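Oligopeptide ABC transporter, periplasmic oligopeptide-binding protein, putative (Thermotoga maritima MSB8, PDB 5IPW) probably binds oligopeptides in the periplasm as the solute receptor of an ABC transporter. Local coordinates at residues Ala192-Gln197 against Asn225-Phe230; Phe198-Thr203 against Asn218-Leu223. All blocks are in the same frame, centred on the assembly; numbering follows the deposited sequence.

Interaction 1 (Ala192-Gln197 against Asn225-Phe230); sequences AHYLKQ and NDKNDF
Leu-195 lies against Asn-228, and Tyr-194 reaches across to Lys-227. The tight part is at Leu-195, the buried residue of the contact. Leu-195 CD1 meets the amide end of Asn-228, 3.3 Å from Asn-228 OD1. Leu-195 CD2 lies 3.9 Å from Asn-228 CB and also touches the peptide between Lys-227 and Asn-228. The side chains of Leu-195 and Asn-228 cross at about a right angle. Asn-228 is the first residue to leave helical geometry after helix 220-227, so Leu-195 packs on the end of that helix. Phe-134 of helix 129-140 also touches Leu-195.

The other side is looser and wetter. Tyr-194 has CG anti to the backbone N (chi1 176°), which sends the ring out across Lys-227. Lys-227 O sits at the ring edge, 3.9 Å from Tyr-194 CE2. Tyr-194 OH comes 3.6 Å from Lys-227 CD, a contact with the aliphatic part of the lysine. Beyond it, Lys-227 NZ donates to a water at 2.9 Å. That water makes only a weak, long bond with Tyr-194 OH. The stronger partner of the hydroxyl is Asn-233. Within 192-197, Gln-197 NE2 donates to Tyr-194 O at 3.0 Å, in the carbonyl plane.

No direct hydrogen bond joins the two segments. They meet by van der Waals contact, while Asn-233 ND2 bonds both Tyr-194 OH and Lys-227 O, and a water takes the Lys-227 ammonium.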
# COMPACT_ATOMS: atom_id res chain seq x y z
N ALA A 192 12.82 22.93 -10.03
CA ALA A 192 12.43 24.14 -10.74
C ALA A 192 13.57 24.72 -11.57
O ALA A 192 13.35 25.20 -12.68
CB ALA A 192 11.93 25.18 -9.75
N HIS A 193 14.79 24.65 -11.05
CA HIS A 193 15.94 25.22 -11.76
C HIS A 193 16.15 24.57 -13.13
O HIS A 193 16.67 25.21 -14.05
CB HIS A 193 17.21 25.13 -10.91
CG HIS A 193 17.80 23.76 -10.83
ND1 HIS A 193 17.30 22.78 -10.00
CD2 HIS A 193 18.85 23.20 -11.49
CE1 HIS A 193 18.02 21.68 -10.14
NE2 HIS A 193 18.97 21.91 -11.04
N TYR A 194 15.76 23.30 -13.24
CA TYR A 194 15.85 22.56 -14.50
C TYR A 194 14.58 22.68 -15.33
O TYR A 194 14.66 22.81 -16.55
CB TYR A 194 16.14 21.08 -14.24
CG TYR A 194 16.16 20.23 -15.50
CD1 TYR A 194 17.23 20.27 -16.39
CD2 TYR A 194 15.09 19.37 -15.80
CE1 TYR A 194 17.24 19.50 -17.54
CE2 TYR A 194 15.10 18.59 -16.95
CZ TYR A 194 16.17 18.66 -17.82
OH TYR A 194 16.17 17.89 -18.95
N LEU A 195 13.41 22.61 -14.69
CA LEU A 195 12.15 22.46 -15.41
C LEU A 195 11.49 23.76 -15.90
O LEU A 195 10.72 23.74 -16.86
CB LEU A 195 11.14 21.69 -14.56
CG LEU A 195 11.44 20.20 -14.45
CD1 LEU A 195 10.53 19.56 -13.42
CD2 LEU A 195 11.30 19.50 -15.79
N LYS A 196 11.78 24.88 -15.23
CA LYS A 196 11.16 26.17 -15.57
C LYS A 196 11.37 26.58 -17.03
O LYS A 196 10.54 27.30 -17.59
CB LYS A 196 11.65 27.27 -14.64
CG LYS A 196 10.94 27.31 -13.31
CD LYS A 196 11.46 28.43 -12.43
CE LYS A 196 10.53 28.66 -11.24
NZ LYS A 196 11.00 29.76 -10.35
N GLN A 197 12.48 26.14 -17.64
CA GLN A 197 12.74 26.43 -19.05
C GLN A 197 11.72 25.80 -20.00
O GLN A 197 11.64 26.19 -21.16
CB GLN A 197 14.15 25.97 -19.45
CG GLN A 197 14.35 24.47 -19.41
CD GLN A 197 15.75 24.09 -19.81
OE1 GLN A 197 16.20 24.44 -20.90
NE2 GLN A 197 16.46 23.39 -18.93
N ASN A 225 6.43 16.88 -19.80
CA ASN A 225 6.32 15.54 -19.23
C ASN A 225 7.48 14.63 -19.64
O ASN A 225 7.86 13.75 -18.87
CB ASN A 225 4.99 14.89 -19.60
CG ASN A 225 3.79 15.63 -19.02
OD1 ASN A 225 3.86 16.21 -17.93
ND2 ASN A 225 2.68 15.60 -19.74
N ASP A 226 8.03 14.84 -20.83
CA ASP A 226 9.22 14.09 -21.27
C ASP A 226 10.44 14.49 -20.47
O ASP A 226 11.29 13.66 -20.15
CB ASP A 226 9.53 14.33 -22.76
CG ASP A 226 8.98 13.24 -23.65
OD1 ASP A 226 7.89 12.70 -23.35
OD2 ASP A 226 9.64 12.93 -24.67
N LYS A 227 10.52 15.78 -20.18
CA LYS A 227 11.61 16.32 -19.39
C LYS A 227 11.47 15.97 -17.91
O LYS A 227 12.47 15.71 -17.24
CB LYS A 227 11.69 17.84 -19.57
CG LYS A 227 12.08 18.25 -20.98
CD LYS A 227 13.47 17.75 -21.35
CE LYS A 227 13.83 18.10 -22.78
NZ LYS A 227 15.06 17.38 -23.20
N ASN A 228 10.25 15.94 -17.41
CA ASN A 228 10.01 15.61 -16.01
C ASN A 228 9.75 14.12 -15.84
O ASN A 228 9.07 13.72 -14.90
CB ASN A 228 8.84 16.44 -15.45
CG ASN A 228 8.75 16.37 -13.93
OD1 ASN A 228 9.76 16.31 -13.24
ND2 ASN A 228 7.52 16.39 -13.41
N ASP A 229 10.30 13.30 -16.74
CA ASP A 229 10.12 11.85 -16.72
C ASP A 229 11.33 11.21 -16.03
O ASP A 229 12.41 11.15 -16.61
CB ASP A 229 10.00 11.33 -18.16
CG ASP A 229 9.61 9.87 -18.23
OD1 ASP A 229 10.14 9.05 -17.45
OD2 ASP A 229 8.77 9.52 -19.08
N PHE A 230 11.12 10.72 -14.81
CA PHE A 230 12.21 10.16 -14.00
C PHE A 230 12.86 8.91 -14.61
O PHE A 230 13.99 8.58 -14.30
CB PHE A 230 11.72 9.81 -12.60
CG PHE A 230 11.02 8.49 -12.52
CD1 PHE A 230 11.74 7.32 -12.27
CD2 PHE A 230 9.65 8.40 -12.72
CE1 PHE A 230 11.10 6.10 -12.19
CE2 PHE A 230 9.00 7.18 -12.65
CZ PHE A 230 9.73 6.02 -12.39
O HOH W 1 16.88 15.82 -21.62

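Interaction 2 (Phe198-Thr203 against Asn218-Leu223); sequences FHPKYT and NTWVDL
Pro-200 lies over one face of the indole of Trp-220, a residue in the first turn of helix 220-227. A capping box begins this helix. Thr-219 and Asp-222 form the box, with Thr-219 N donating to Asp-222 OD2. Thr-219 OG1 also caps Val-221 N weakly.

The indole can be followed outward. From CB, chi1 of 68° places Trp-220 CG between the backbone N and the carbonyl carbon and turns the rings toward the proline. Past CG, Trp-220 CD2 lies 3.7 Å from Pro-200 CD. On one branch Trp-220 CE3 is 3.5 Å from Pro-200 CD. The same CE3 is also near Phe-198 O. On the other branch Trp-220 CE2 and CZ2 meet Pro-200 CG. This is a CH-pi contact, with Pro-200 CG only 10° off the normal of the Trp-220 six-membered ring. Val-221 CG2 covers the opposite face, so the indole is held between two aliphatic groups. An edge of Trp-220 points at the face of His-199, a T-shaped pair with the His-199 and Trp-220 planes at 64°. Met-205 of helix 205-209 touches both Pro-200 and Trp-220.

Replacing Trp-220 by alanine would probably open a gap between Pro-200 and Val-221 and leave the His-199 face without its aromatic edge.

One turn further along the helix, Leu-223 crosses Phe-198 at about a right angle, and Leu-223 CD2 meets Phe-198 CD1 at 3.9 Å.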
# COMPACT_ATOMS: atom_id res chain seq x y z
N PHE A 198 10.96 24.81 -19.51
CA PHE A 198 9.92 24.13 -20.28
C PHE A 198 8.50 24.54 -19.88
O PHE A 198 7.53 23.96 -20.36
CB PHE A 198 10.07 22.62 -20.08
CG PHE A 198 11.45 22.11 -20.35
CD1 PHE A 198 12.00 22.19 -21.62
CD2 PHE A 198 12.21 21.54 -19.34
CE1 PHE A 198 13.27 21.72 -21.89
CE2 PHE A 198 13.49 21.08 -19.60
CZ PHE A 198 14.02 21.17 -20.87
N HIS A 199 8.39 25.56 -19.03
CA HIS A 199 7.11 25.95 -18.46
C HIS A 199 6.73 27.37 -18.89
O HIS A 199 7.45 28.32 -18.58
CB HIS A 199 7.19 25.87 -16.93
CG HIS A 199 5.85 25.74 -16.27
ND1 HIS A 199 5.03 26.82 -16.04
CD2 HIS A 199 5.21 24.66 -15.77
CE1 HIS A 199 3.93 26.41 -15.43
NE2 HIS A 199 4.01 25.11 -15.25
N PRO A 200 5.60 27.52 -19.61
CA PRO A 200 5.16 28.82 -20.15
C PRO A 200 4.96 29.95 -19.14
O PRO A 200 5.06 31.12 -19.51
CB PRO A 200 3.81 28.49 -20.81
CG PRO A 200 3.44 27.13 -20.32
CD PRO A 200 4.74 26.43 -20.09
N LYS A 201 4.64 29.63 -17.89
CA LYS A 201 4.54 30.64 -16.84
C LYS A 201 5.87 31.34 -16.55
O LYS A 201 5.87 32.50 -16.16
CB LYS A 201 3.99 30.03 -15.55
CG LYS A 201 3.71 31.06 -14.46
CD LYS A 201 3.33 30.40 -13.15
CE LYS A 201 3.22 31.41 -12.03
NZ LYS A 201 2.88 30.77 -10.73
N TYR A 202 6.98 30.63 -16.73
CA TYR A 202 8.30 31.17 -16.41
C TYR A 202 9.15 31.45 -17.63
O TYR A 202 10.15 32.15 -17.54
CB TYR A 202 9.03 30.23 -15.45
CG TYR A 202 8.28 30.04 -14.15
CD1 TYR A 202 8.37 30.99 -13.13
CD2 TYR A 202 7.44 28.95 -13.97
CE1 TYR A 202 7.66 30.83 -11.95
CE2 TYR A 202 6.73 28.79 -12.79
CZ TYR A 202 6.84 29.74 -11.78
OH TYR A 202 6.14 29.58 -10.61
N THR A 203 8.76 30.90 -18.78
CA THR A 203 9.54 31.03 -20.00
C THR A 203 8.66 31.49 -21.15
O THR A 203 7.52 31.03 -21.27
CB THR A 203 10.16 29.67 -20.36
OG1 THR A 203 10.87 29.18 -19.22
CG2 THR A 203 11.11 29.78 -21.54
N ASN A 218 4.01 17.31 -29.57
CA ASN A 218 2.95 18.03 -30.28
C ASN A 218 2.50 19.28 -29.55
O ASN A 218 2.16 20.28 -30.17
CB ASN A 218 1.74 17.11 -30.54
CG ASN A 218 1.88 16.33 -31.84
OD1 ASN A 218 1.86 16.91 -32.93
ND2 ASN A 218 2.02 15.01 -31.73
N THR A 219 2.50 19.21 -28.22
CA THR A 219 2.20 20.37 -27.39
C THR A 219 3.36 20.59 -26.42
O THR A 219 4.30 19.80 -26.39
CB THR A 219 0.86 20.21 -26.64
OG1 THR A 219 0.73 21.24 -25.65
CG2 THR A 219 0.74 18.84 -25.96
N TRP A 220 3.31 21.69 -25.67
CA TRP A 220 4.37 22.00 -24.71
C TRP A 220 4.30 21.09 -23.50
O TRP A 220 5.32 20.82 -22.87
CB TRP A 220 4.34 23.48 -24.29
CG TRP A 220 3.16 23.89 -23.48
CD1 TRP A 220 2.03 24.50 -23.93
CD2 TRP A 220 3.01 23.75 -22.06
NE1 TRP A 220 1.18 24.74 -22.88
CE2 TRP A 220 1.75 24.29 -21.72
CE3 TRP A 220 3.81 23.22 -21.04
CZ2 TRP A 220 1.28 24.32 -20.41
CZ3 TRP A 220 3.34 23.25 -19.74
CH2 TRP A 220 2.08 23.79 -19.43
N VAL A 221 3.10 20.61 -23.21
CA VAL A 221 2.89 19.63 -22.14
C VAL A 221 3.68 18.35 -22.43
O VAL A 221 4.23 17.74 -21.51
CB VAL A 221 1.39 19.31 -21.96
CG1 VAL A 221 1.18 18.27 -20.88
CG2 VAL A 221 0.61 20.57 -21.59
N ASP A 222 3.75 17.96 -23.70
CA ASP A 222 4.47 16.74 -24.09
C ASP A 222 5.95 16.88 -23.82
O ASP A 222 6.60 15.94 -23.36
CB ASP A 222 4.26 16.44 -25.58
CG ASP A 222 2.82 16.13 -25.93
OD1 ASP A 222 2.03 15.76 -25.03
OD2 ASP A 222 2.48 16.25 -27.13
N LEU A 223 6.49 18.06 -24.12
CA LEU A 223 7.89 18.37 -23.84
C LEU A 223 8.13 18.37 -22.33
O LEU A 223 9.12 17.81 -21.86
CB LEU A 223 8.29 19.72 -24.44
CG LEU A 223 9.73 20.20 -24.20
CD1 LEU A 223 10.76 19.21 -24.71
CD2 LEU A 223 9.95 21.57 -24.84

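Both interactions use helix 220-227. Interaction 2 holds its start and interaction 1 its end, and their centres are 10 Å apart. Along the chain the order is 192-197, 198-203, 218-223, 225-230, so interaction 2 is nested inside the loop closed by interaction 1. The 192-203 run thus lies along the helix from its end back to its start. The two also touch directly. Lys-227 CG packs on Phe-198 CE2 at 3.5 Å, and Lys-196 O probably hydrogen-bonds Thr-203 OG1. Both lie on the same side of the chain's centre, with contact centres about 28 and 33 Å from it, and fold a peripheral helix-and-loop excursion of the solute-binding protein back on itself.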